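Cytochrome P450 (CYP102L1) (Mycobacterium phage Adler, PDB 6N6Q) binds haem and, as a member of the cytochrome P450 family, is probably a monooxygenase that activates molecular oxygen to oxidise an organic substrate. Local coordinates at residues Gly48-Cys53 / Val59-Gly64; Phe169-Asn174 / Asp229-Val234. All coordinates share one frame; numbering follows the deposited sequence.

Contact 1 (Gly48-Cys53 / Val59-Gly64)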
# COMPACT_ATOMS: atom_id res chain seq x y z
N GLY A 48 -15.83 18.34 -10.66
CA GLY A 48 -15.80 16.97 -10.19
C GLY A 48 -15.47 15.92 -11.23
O GLY A 48 -15.33 14.75 -10.88
N ILE A 49 -15.34 16.30 -12.51
CA ILE A 49 -14.99 15.34 -13.56
C ILE A 49 -14.50 16.13 -14.76
O ILE A 49 -14.98 17.23 -15.04
CB ILE A 49 -16.19 14.43 -13.90
CG1 ILE A 49 -15.75 13.27 -14.80
CG2 ILE A 49 -17.31 15.22 -14.54
CD1 ILE A 49 -16.85 12.27 -15.10
N PHE A 50 -13.53 15.56 -15.48
CA PHE A 50 -12.87 16.24 -16.59
C PHE A 50 -11.97 15.24 -17.30
O PHE A 50 -11.91 14.06 -16.94
CB PHE A 50 -12.07 17.45 -16.09
CG PHE A 50 -11.02 17.10 -15.07
CD1 PHE A 50 -11.36 17.00 -13.73
CD2 PHE A 50 -9.71 16.88 -15.44
CE1 PHE A 50 -10.40 16.68 -12.78
CE2 PHE A 50 -8.75 16.55 -14.50
CZ PHE A 50 -9.10 16.46 -13.17
N GLU A 51 -11.27 15.72 -18.33
CA GLU A 51 -10.28 14.95 -19.07
C GLU A 51 -8.91 15.59 -18.91
O GLU A 51 -8.79 16.80 -18.66
CB GLU A 51 -10.62 14.87 -20.56
CG GLU A 51 -11.84 14.05 -20.91
CD GLU A 51 -12.09 14.02 -22.41
OE1 GLU A 51 -11.76 15.02 -23.08
OE2 GLU A 51 -12.60 13.00 -22.92
N GLN A 52 -7.87 14.78 -19.07
CA GLN A 52 -6.51 15.28 -18.98
C GLN A 52 -5.54 14.27 -19.59
O GLN A 52 -5.66 13.07 -19.35
CB GLN A 52 -6.11 15.56 -17.52
CG GLN A 52 -4.76 16.23 -17.39
CD GLN A 52 -4.70 17.55 -18.12
OE1 GLN A 52 -5.63 18.34 -18.08
NE2 GLN A 52 -3.59 17.79 -18.82
N CYS A 53 -4.59 14.78 -20.37
CA CYS A 53 -3.49 13.98 -20.89
C CYS A 53 -2.31 14.11 -19.93
O CYS A 53 -1.73 15.19 -19.79
CB CYS A 53 -3.09 14.43 -22.29
SG CYS A 53 -4.22 13.93 -23.62
N VAL A 59 -7.22 10.49 -19.58
CA VAL A 59 -8.03 9.80 -18.58
C VAL A 59 -9.16 10.72 -18.12
O VAL A 59 -8.96 11.93 -17.95
CB VAL A 59 -7.18 9.33 -17.39
CG1 VAL A 59 -6.45 10.50 -16.74
CG2 VAL A 59 -8.03 8.59 -16.38
N VAL A 60 -10.34 10.14 -17.95
CA VAL A 60 -11.45 10.84 -17.30
C VAL A 60 -11.22 10.76 -15.80
O VAL A 60 -11.31 9.69 -15.20
CB VAL A 60 -12.80 10.23 -17.69
CG1 VAL A 60 -13.93 10.95 -16.97
CG2 VAL A 60 -13.00 10.30 -19.20
N VAL A 61 -10.90 11.90 -15.19
CA VAL A 61 -10.61 11.97 -13.76
C VAL A 61 -11.88 12.37 -13.02
O VAL A 61 -12.54 13.35 -13.39
CB VAL A 61 -9.47 12.97 -13.48
CG1 VAL A 61 -9.18 13.03 -11.99
CG2 VAL A 61 -8.23 12.59 -14.26
N VAL A 62 -12.22 11.62 -11.99
CA VAL A 62 -13.38 11.91 -11.14
C VAL A 62 -12.86 12.21 -9.74
O VAL A 62 -12.18 11.38 -9.13
CB VAL A 62 -14.37 10.74 -11.11
CG1 VAL A 62 -15.67 11.16 -10.44
CG2 VAL A 62 -14.64 10.23 -12.52
N ASP A 63 -13.16 13.41 -9.24
CA ASP A 63 -12.74 13.82 -7.91
C ASP A 63 -13.86 14.48 -7.10
O ASP A 63 -13.58 15.10 -6.07
CB ASP A 63 -11.53 14.76 -7.99
CG ASP A 63 -11.82 16.03 -8.77
OD1 ASP A 63 -12.87 16.09 -9.44
OD2 ASP A 63 -11.00 16.97 -8.72
N GLY A 64 -15.11 14.35 -7.54
CA GLY A 64 -16.23 14.92 -6.83
C GLY A 64 -16.94 13.91 -5.97
O GLY A 64 -17.09 12.74 -6.34
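The Phe50 ring lies over Val61, the two side chains pointing the same way: Val61 CB sits 3.9 Å from the ring centroid and 26° off its normal, a CH-pi contact displaced toward the rim, with CZ approaching closest. The ring gets there because CG stands between the backbone N and the carbonyl carbon (chi1 58°). Beneath this overlap the backbones form a beta hairpin, the first two strands of the P450 beta-sheet, at 142° between strand directions. Phe50 and Val61 are a hydrogen-bonded antiparallel pair, with Val61 N 3.0 Å from Phe50 O and Phe50 N 3.2 Å from Val61 O. Val59 N likewise reaches Gln52 O at 3.0 Å. At the other end Asp63 N donates to Gly48 O at 3.0 Å, from well above the carbonyl plane. On the opposite sheet face Ile49 lies alongside Val62 and across Val60, its CG1 3.7 Å from Val60 CG1. Helix 35-43 lies against the Phe50 and Val61 face through Glu42 and Leu39, while Leu67 of helix 65-71 packs on Ile49 and Val62. Strand 59-62 is bonded on its far side to strand 370-374, leaving 49-53 at one edge of the sheet within this chain.

Contact 2 (Phe169-Asn174 / Asp229-Val234)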
# COMPACT_ATOMS: atom_id res chain seq x y z
N PHE A 169 4.67 -15.96 4.56
CA PHE A 169 5.30 -17.13 3.98
C PHE A 169 6.35 -17.77 4.88
O PHE A 169 6.93 -18.79 4.49
CB PHE A 169 5.95 -16.78 2.63
CG PHE A 169 5.23 -15.71 1.87
CD1 PHE A 169 5.85 -14.50 1.60
CD2 PHE A 169 3.93 -15.91 1.43
CE1 PHE A 169 5.19 -13.51 0.89
CE2 PHE A 169 3.27 -14.92 0.73
CZ PHE A 169 3.90 -13.72 0.46
N ASP A 170 6.61 -17.21 6.06
CA ASP A 170 7.66 -17.70 6.95
C ASP A 170 9.01 -17.73 6.25
O ASP A 170 9.81 -18.66 6.43
CB ASP A 170 7.30 -19.07 7.53
CG ASP A 170 7.89 -19.29 8.91
OD1 ASP A 170 9.13 -19.25 9.04
OD2 ASP A 170 7.11 -19.50 9.86
N TYR A 171 9.27 -16.71 5.43
CA TYR A 171 10.53 -16.58 4.72
C TYR A 171 11.16 -15.23 5.05
O TYR A 171 10.46 -14.22 5.15
CB TYR A 171 10.34 -16.71 3.20
CG TYR A 171 11.63 -16.91 2.45
CD1 TYR A 171 12.17 -18.18 2.28
CD2 TYR A 171 12.32 -15.84 1.92
CE1 TYR A 171 13.35 -18.38 1.60
CE2 TYR A 171 13.51 -16.02 1.23
CZ TYR A 171 14.02 -17.29 1.08
OH TYR A 171 15.20 -17.48 0.40
N GLN A 172 12.48 -15.22 5.21
CA GLN A 172 13.22 -14.02 5.55
C GLN A 172 14.13 -13.64 4.38
O GLN A 172 14.86 -14.49 3.86
CB GLN A 172 14.05 -14.23 6.82
CG GLN A 172 14.98 -13.08 7.16
CD GLN A 172 15.61 -13.22 8.53
OE1 GLN A 172 14.97 -13.69 9.47
NE2 GLN A 172 16.88 -12.83 8.64
N PHE A 173 14.06 -12.38 3.97
CA PHE A 173 14.90 -11.86 2.90
C PHE A 173 16.09 -11.07 3.42
O PHE A 173 17.21 -11.24 2.92
CB PHE A 173 14.08 -10.98 1.95
CG PHE A 173 13.12 -11.75 1.10
CD1 PHE A 173 13.57 -12.55 0.07
CD2 PHE A 173 11.75 -11.67 1.33
CE1 PHE A 173 12.68 -13.26 -0.72
CE2 PHE A 173 10.86 -12.38 0.55
CZ PHE A 173 11.32 -13.17 -0.48
N ASN A 174 15.88 -10.20 4.40
CA ASN A 174 16.94 -9.37 4.95
C ASN A 174 16.88 -9.41 6.47
O ASN A 174 15.83 -9.65 7.07
CB ASN A 174 16.84 -7.92 4.48
CG ASN A 174 17.35 -7.73 3.06
OD1 ASN A 174 18.38 -8.28 2.69
ND2 ASN A 174 16.62 -6.95 2.27
N ASP A 229 9.85 -20.25 -6.82
CA ASP A 229 9.64 -21.68 -6.95
C ASP A 229 10.34 -22.45 -5.84
O ASP A 229 9.81 -23.43 -5.32
CB ASP A 229 10.12 -22.16 -8.32
CG ASP A 229 9.18 -21.78 -9.45
OD1 ASP A 229 7.97 -21.59 -9.18
OD2 ASP A 229 9.64 -21.67 -10.60
N LYS A 230 11.54 -22.00 -5.47
CA LYS A 230 12.26 -22.66 -4.38
C LYS A 230 11.52 -22.50 -3.06
O LYS A 230 11.48 -23.43 -2.24
CB LYS A 230 13.68 -22.10 -4.28
CG LYS A 230 14.59 -22.89 -3.34
CD LYS A 230 16.05 -22.54 -3.54
CE LYS A 230 16.96 -23.44 -2.71
NZ LYS A 230 18.40 -23.20 -2.99
N ILE A 231 10.92 -21.33 -2.83
CA ILE A 231 10.11 -21.13 -1.63
C ILE A 231 8.91 -22.05 -1.64
O ILE A 231 8.49 -22.57 -0.60
CB ILE A 231 9.70 -19.65 -1.50
CG1 ILE A 231 10.95 -18.76 -1.38
CG2 ILE A 231 8.78 -19.44 -0.31
CD1 ILE A 231 10.65 -17.29 -1.30
N ILE A 232 8.34 -22.29 -2.82
CA ILE A 232 7.19 -23.19 -2.93
C ILE A 232 7.62 -24.64 -2.72
O ILE A 232 6.96 -25.40 -2.01
CB ILE A 232 6.49 -23.00 -4.29
CG1 ILE A 232 5.89 -21.59 -4.38
CG2 ILE A 232 5.42 -24.05 -4.49
CD1 ILE A 232 5.46 -21.20 -5.77
N ASP A 233 8.74 -25.04 -3.34
CA ASP A 233 9.17 -26.44 -3.26
C ASP A 233 9.60 -26.82 -1.85
O ASP A 233 9.27 -27.91 -1.38
CB ASP A 233 10.31 -26.69 -4.25
CG ASP A 233 9.82 -26.78 -5.68
OD1 ASP A 233 8.71 -27.30 -5.91
OD2 ASP A 233 10.56 -26.32 -6.59
N VAL A 234 10.34 -25.94 -1.17
CA VAL A 234 10.80 -26.24 0.18
C VAL A 234 9.62 -26.45 1.12
O VAL A 234 9.62 -27.38 1.95
CB VAL A 234 11.74 -25.13 0.69
CG1 VAL A 234 12.03 -25.30 2.17
CG2 VAL A 234 13.04 -25.14 -0.10
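One face of the Tyr171 ring carries the side chain of Ile231, while an edge of the same ring holds Phe173 CD1 in its plane. Phe173 in turn presents a face to that edge, with Tyr171 CD2 3.6 Å above its plane and over its centre, so the two aromatics meet edge to face. In the P450 fold this loop links helix 152-169 to helix 183-196, by position the E and F helices, and here it packs on helix 212-237, which corresponds to G.

The evidence for a CH-pi contact is direct: Ile231 CD1 is 3.8 Å from the Tyr171 centroid and only 6° off the ring normal. The isoleucine chain is extended beyond CB (chi2 178°), which carries CD1 over the middle of the ring while CG1 lies nearer the rim. The two side chains cross at about a right angle. No hydrogen bond joins the two segments.

The loop is held from behind by helix 152-169: the Glu162 carboxylate accepts Phe173 N and Asn174 N, and Ser165 OG is hydrogen-bonded to Tyr171 O. Leu248 of helix 247-253 also touches Ile231, and the Phe173 ring meets that of Phe184 with planes about 10° apart. The methyl that sits over the tyrosine ring reaches Phe173 too, obliquely, with Ile231 CD1 4.3 Å from Phe173 CZ.

How the contacts relate
Contacts 1 and 2 lie on opposite sides of the chain's centre, with centres 42 Å apart and nearest atoms about 30 Å apart, and they share no helix or strand. Both are largely buried, yet they differ in extent: 476 Å² is buried between the hairpin strands against 149 Å² between loop and helix. Contact 1 is local in sequence and is carried by a backbone ladder, with side chains packing on both sheet faces. Contact 2 joins parts 55 residues apart through side chains alone. A CH-pi contact occurs in each, rim-displaced on Phe50 but centred on Tyr171. The side chains of Val59 and Phe173 are each about 13 Å from the haem.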